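Local coordinates for ubiquitin-conjugating enzyme-like protein (Leishmania mexicana, PDB 6ZM3) that probably acts as a ubiquitin-conjugating enzyme variant that partners an E2 enzyme in building ubiquitin chains, at residues E58-S63 against L132-E137. Residues are numbered along the deposited sequence; the frame is centred on the assembly and turned at random.
Sequences EYRILS and LVQPPE
The Arg-60 guanidinium lies between Gln-134 CB, 3.2 Å above one face, and Glu-137 CA, 3.7 Å above the opposite face. Both sit toward the rim. The Pro-135 carbonyl meets the edge, in the guanidinium plane. In this ubiquitin-conjugating (UBC) fold, the contact ties the residue just before strand 61-67 of the antiparallel sheet to the loop that follows helix 113-125.

The two terminal nitrogens of Arg-60 converge on one oxygen. Arg-60 NH1 and NH2 each donate to Pro-135 O at 2.8 Å. The bonds are bent, with N-H...O angles of 143° and 146°. The NH2 bond approaches nearly along the C=O axis, while NH1 comes in tilted from the carbonyl plane. Two donors on one acceptor should limit rotation of the guanidinium. The Arg-60 side chain runs out nearly straight to NE, which carries the group across to the loop.

The Gln-134 chain is bent at chi2, and its amide stands 85° from the guanidinium. Gln-134 NE2 donates to Leu-132 O at 3.0 Å, and OE1 accepts from Asn-86 N. A water also donates to OE1 and accepts a weak bond from Arg-60 NH1.

The Glu-137 carboxylate is almost parallel to the guanidinium but makes no salt bridge with it; Arg-60 NE and Glu-137 OE1 are 4.7 Å apart. The opposite charges may still attract. Glu-137 OE2 lies 3.8 Å from Arg-60 CG. Two waters donate to OE2: one also donates to Glu-58 O, and the other accepts from Ile-61 N at 2.9 Å.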
ATOM      1  N   GLU B  58     -10.000   5.669 -11.968  1.00 26.47           N
ATOM      2  CA  GLU B  58     -10.353   4.269 -12.189  1.00 28.82           C
ATOM      3  C   GLU B  58      -9.257   3.319 -11.705  1.00 26.65           C
ATOM      4  O   GLU B  58      -8.084   3.513 -12.015  1.00 24.57           O
ATOM      5  CB  GLU B  58     -10.729   3.942 -13.642  1.00 30.55           C
ATOM      6  CG  GLU B  58      -9.603   4.106 -14.646  1.00 37.00           C
ATOM      7  CD  GLU B  58     -10.006   3.873 -16.106  1.00 37.44           C
ATOM      8  OE1 GLU B  58      -9.119   3.826 -16.951  1.00 38.65           O
ATOM      9  OE2 GLU B  58     -11.214   3.725 -16.392  1.00 37.48           O
ATOM     10  N   TYR B  59      -9.696   2.300 -10.951  1.00 27.08           N
ATOM     11  CA  TYR B  59      -8.920   1.146 -10.503  1.00 26.90           C
ATOM     12  C   TYR B  59      -7.812   1.531  -9.518  1.00 26.19           C
ATOM     13  O   TYR B  59      -7.068   0.655  -9.075  1.00 27.56           O
ATOM     14  CB  TYR B  59      -8.436   0.246 -11.649  1.00 27.45           C
ATOM     15  CG  TYR B  59      -9.415   0.010 -12.774  1.00 35.16           C
ATOM     16  CD1 TYR B  59     -10.675  -0.524 -12.533  1.00 37.59           C
ATOM     17  CD2 TYR B  59      -9.087   0.328 -14.086  1.00 36.06           C
ATOM     18  CE1 TYR B  59     -11.571  -0.740 -13.571  1.00 39.08           C
ATOM     19  CE2 TYR B  59      -9.978   0.141 -15.130  1.00 38.23           C
ATOM     20  CZ  TYR B  59     -11.227  -0.395 -14.867  1.00 39.80           C
ATOM     21  OH  TYR B  59     -12.114  -0.577 -15.889  1.00 38.21           O
ATOM     22  N   ARG B  60      -7.723   2.813  -9.141  1.00 23.46           N
ATOM     23  CA  ARG B  60      -6.768   3.177  -8.109  1.00 22.02           C
ATOM     24  C   ARG B  60      -7.208   2.535  -6.794  1.00 22.85           C
ATOM     25  O   ARG B  60      -8.386   2.617  -6.411  1.00 22.97           O
ATOM     26  CB  ARG B  60      -6.624   4.690  -7.901  1.00 22.80           C
ATOM     27  CG  ARG B  60      -6.013   5.432  -9.090  1.00 23.48           C
ATOM     28  CD  ARG B  60      -5.988   6.935  -8.946  1.00 25.12           C
ATOM     29  NE  ARG B  60      -5.242   7.557 -10.044  1.00 24.98           N
ATOM     30  CZ  ARG B  60      -4.470   8.625  -9.885  1.00 23.68           C
ATOM     31  NH1 ARG B  60      -4.388   9.207  -8.707  1.00 23.98           N
ATOM     32  NH2 ARG B  60      -3.794   9.120 -10.903  1.00 26.04           N
ATOM     33  N   ILE B  61      -6.231   1.975  -6.058  1.00 20.62           N
ATOM     34  CA  ILE B  61      -6.508   1.440  -4.726  1.00 18.85           C
ATOM     35  C   ILE B  61      -6.317   2.561  -3.717  1.00 20.44           C
ATOM     36  O   ILE B  61      -5.193   2.909  -3.384  1.00 22.82           O
ATOM     37  CB  ILE B  61      -5.626   0.194  -4.433  1.00 20.72           C
ATOM     38  CG1 ILE B  61      -5.976  -0.917  -5.423  1.00 19.59           C
ATOM     39  CG2 ILE B  61      -5.834  -0.297  -3.003  1.00 19.22           C
ATOM     40  CD1 ILE B  61      -4.928  -1.993  -5.549  1.00 21.06           C
ATOM     41  N   LEU B  62      -7.417   3.224  -3.329  1.00 18.47           N
ATOM     42  CA  LEU B  62      -7.297   4.398  -2.485  1.00 19.43           C
ATOM     43  C   LEU B  62      -7.524   4.010  -1.022  1.00 18.14           C
ATOM     44  O   LEU B  62      -8.543   3.415  -0.676  1.00 18.66           O
ATOM     45  CB  LEU B  62      -8.320   5.432  -2.990  1.00 18.95           C
ATOM     46  CG  LEU B  62      -8.243   5.784  -4.479  1.00 19.49           C
ATOM     47  CD1 LEU B  62      -9.400   6.703  -4.843  1.00 17.87           C
ATOM     48  CD2 LEU B  62      -6.921   6.473  -4.846  1.00 20.73           C
ATOM     49  N   SER B  63      -6.634   4.468  -0.127  1.00 17.49           N
ATOM     50  CA  SER B  63      -6.667   4.124   1.284  1.00 18.90           C
ATOM     51  C   SER B  63      -7.197   5.315   2.081  1.00 20.06           C
ATOM     52  O   SER B  63      -6.856   6.465   1.782  1.00 18.71           O
ATOM     53  CB  SER B  63      -5.297   3.709   1.829  1.00 18.52           C
ATOM     54  OG  SER B  63      -4.879   2.435   1.290  1.00 18.59           O
ATOM     55  N   LEU B 132     -11.918  15.143 -13.060  1.00 30.41           N
ATOM     56  CA  LEU B 132     -10.973  15.929 -12.287  1.00 30.80           C
ATOM     57  C   LEU B 132      -9.592  15.297 -12.432  1.00 31.19           C
ATOM     58  O   LEU B 132      -9.446  14.084 -12.315  1.00 30.80           O
ATOM     59  CB  LEU B 132     -11.439  15.998 -10.826  1.00 35.47           C
ATOM     60  CG  LEU B 132     -12.737  16.775 -10.583  1.00 36.52           C
ATOM     61  CD1 LEU B 132     -13.215  16.621  -9.147  1.00 36.99           C
ATOM     62  CD2 LEU B 132     -12.582  18.256 -10.899  1.00 34.44           C
ATOM     63  N   VAL B 133      -8.590  16.121 -12.761  1.00 31.51           N
ATOM     64  CA  VAL B 133      -7.232  15.635 -12.961  1.00 30.29           C
ATOM     65  C   VAL B 133      -6.742  15.164 -11.596  1.00 29.55           C
ATOM     66  O   VAL B 133      -6.865  15.907 -10.633  1.00 30.92           O
ATOM     67  CB  VAL B 133      -6.316  16.748 -13.505  1.00 31.46           C
ATOM     68  CG1 VAL B 133      -4.832  16.397 -13.357  1.00 30.84           C
ATOM     69  CG2 VAL B 133      -6.673  17.102 -14.945  1.00 30.86           C
ATOM     70  N   GLN B 134      -6.194  13.946 -11.537  1.00 28.72           N
ATOM     71  CA  GLN B 134      -5.749  13.369 -10.273  1.00 32.05           C
ATOM     72  C   GLN B 134      -4.234  13.541 -10.125  1.00 32.33           C
ATOM     73  O   GLN B 134      -3.518  13.691 -11.124  1.00 32.90           O
ATOM     74  CB  GLN B 134      -6.060  11.872 -10.269  1.00 29.83           C
ATOM     75  CG  GLN B 134      -7.537  11.552 -10.058  1.00 31.85           C
ATOM     76  CD  GLN B 134      -8.187  12.421  -9.013  1.00 32.14           C
ATOM     77  OE1 GLN B 134      -7.853  12.403  -7.816  1.00 27.90           O
ATOM     78  NE2 GLN B 134      -9.116  13.241  -9.484  1.00 32.25           N
ATOM     79  N   PRO B 135      -3.671  13.485  -8.893  1.00 32.92           N
ATOM     80  CA  PRO B 135      -2.217  13.462  -8.739  1.00 27.54           C
ATOM     81  C   PRO B 135      -1.731  12.112  -9.258  1.00 31.29           C
ATOM     82  O   PRO B 135      -2.534  11.198  -9.529  1.00 28.13           O
ATOM     83  CB  PRO B 135      -2.000  13.678  -7.233  1.00 32.34           C
ATOM     84  CG  PRO B 135      -3.283  13.173  -6.601  1.00 32.62           C
ATOM     85  CD  PRO B 135      -4.382  13.474  -7.606  1.00 31.31           C
ATOM     86  N   PRO B 136      -0.406  11.941  -9.482  1.00 27.18           N
ATOM     87  CA  PRO B 136       0.111  10.645  -9.909  1.00 26.22           C
ATOM     88  C   PRO B 136      -0.382   9.551  -8.961  1.00 25.93           C
ATOM     89  O   PRO B 136      -0.545   9.778  -7.747  1.00 25.55           O
ATOM     90  CB  PRO B 136       1.638  10.824  -9.803  1.00 28.60           C
ATOM     91  CG  PRO B 136       1.835  12.313 -10.029  1.00 30.00           C
ATOM     92  CD  PRO B 136       0.643  12.968  -9.348  1.00 31.82           C
ATOM     93  N   GLU B 137      -0.636   8.386  -9.555  1.00 24.60           N
ATOM     94  CA  GLU B 137      -1.121   7.226  -8.831  1.00 26.66           C
ATOM     95  C   GLU B 137      -0.061   6.845  -7.812  1.00 27.17           C
ATOM     96  O   GLU B 137       1.103   6.738  -8.188  1.00 32.27           O
ATOM     97  CB  GLU B 137      -1.299   6.042  -9.775  1.00 28.27           C
ATOM     98  CG  GLU B 137      -2.007   4.868  -9.095  1.00 28.70           C
ATOM     99  CD  GLU B 137      -2.543   3.887 -10.125  1.00 31.66           C
ATOM    100  OE1 GLU B 137      -2.295   4.102 -11.292  1.00 36.39           O
ATOM    101  OE2 GLU B 137      -3.223   2.944  -9.762  1.00 32.42           O
TER
HETATM  102  O   HOH W   1      -5.469   2.357 -11.675  1.00 30.53           O
HETATM  103  O   HOH W   2      -6.287  10.187  -6.814  1.00 25.78           O
HETATM  104  O   HOH W   3      -3.495   2.348  -6.924  1.00 25.38           O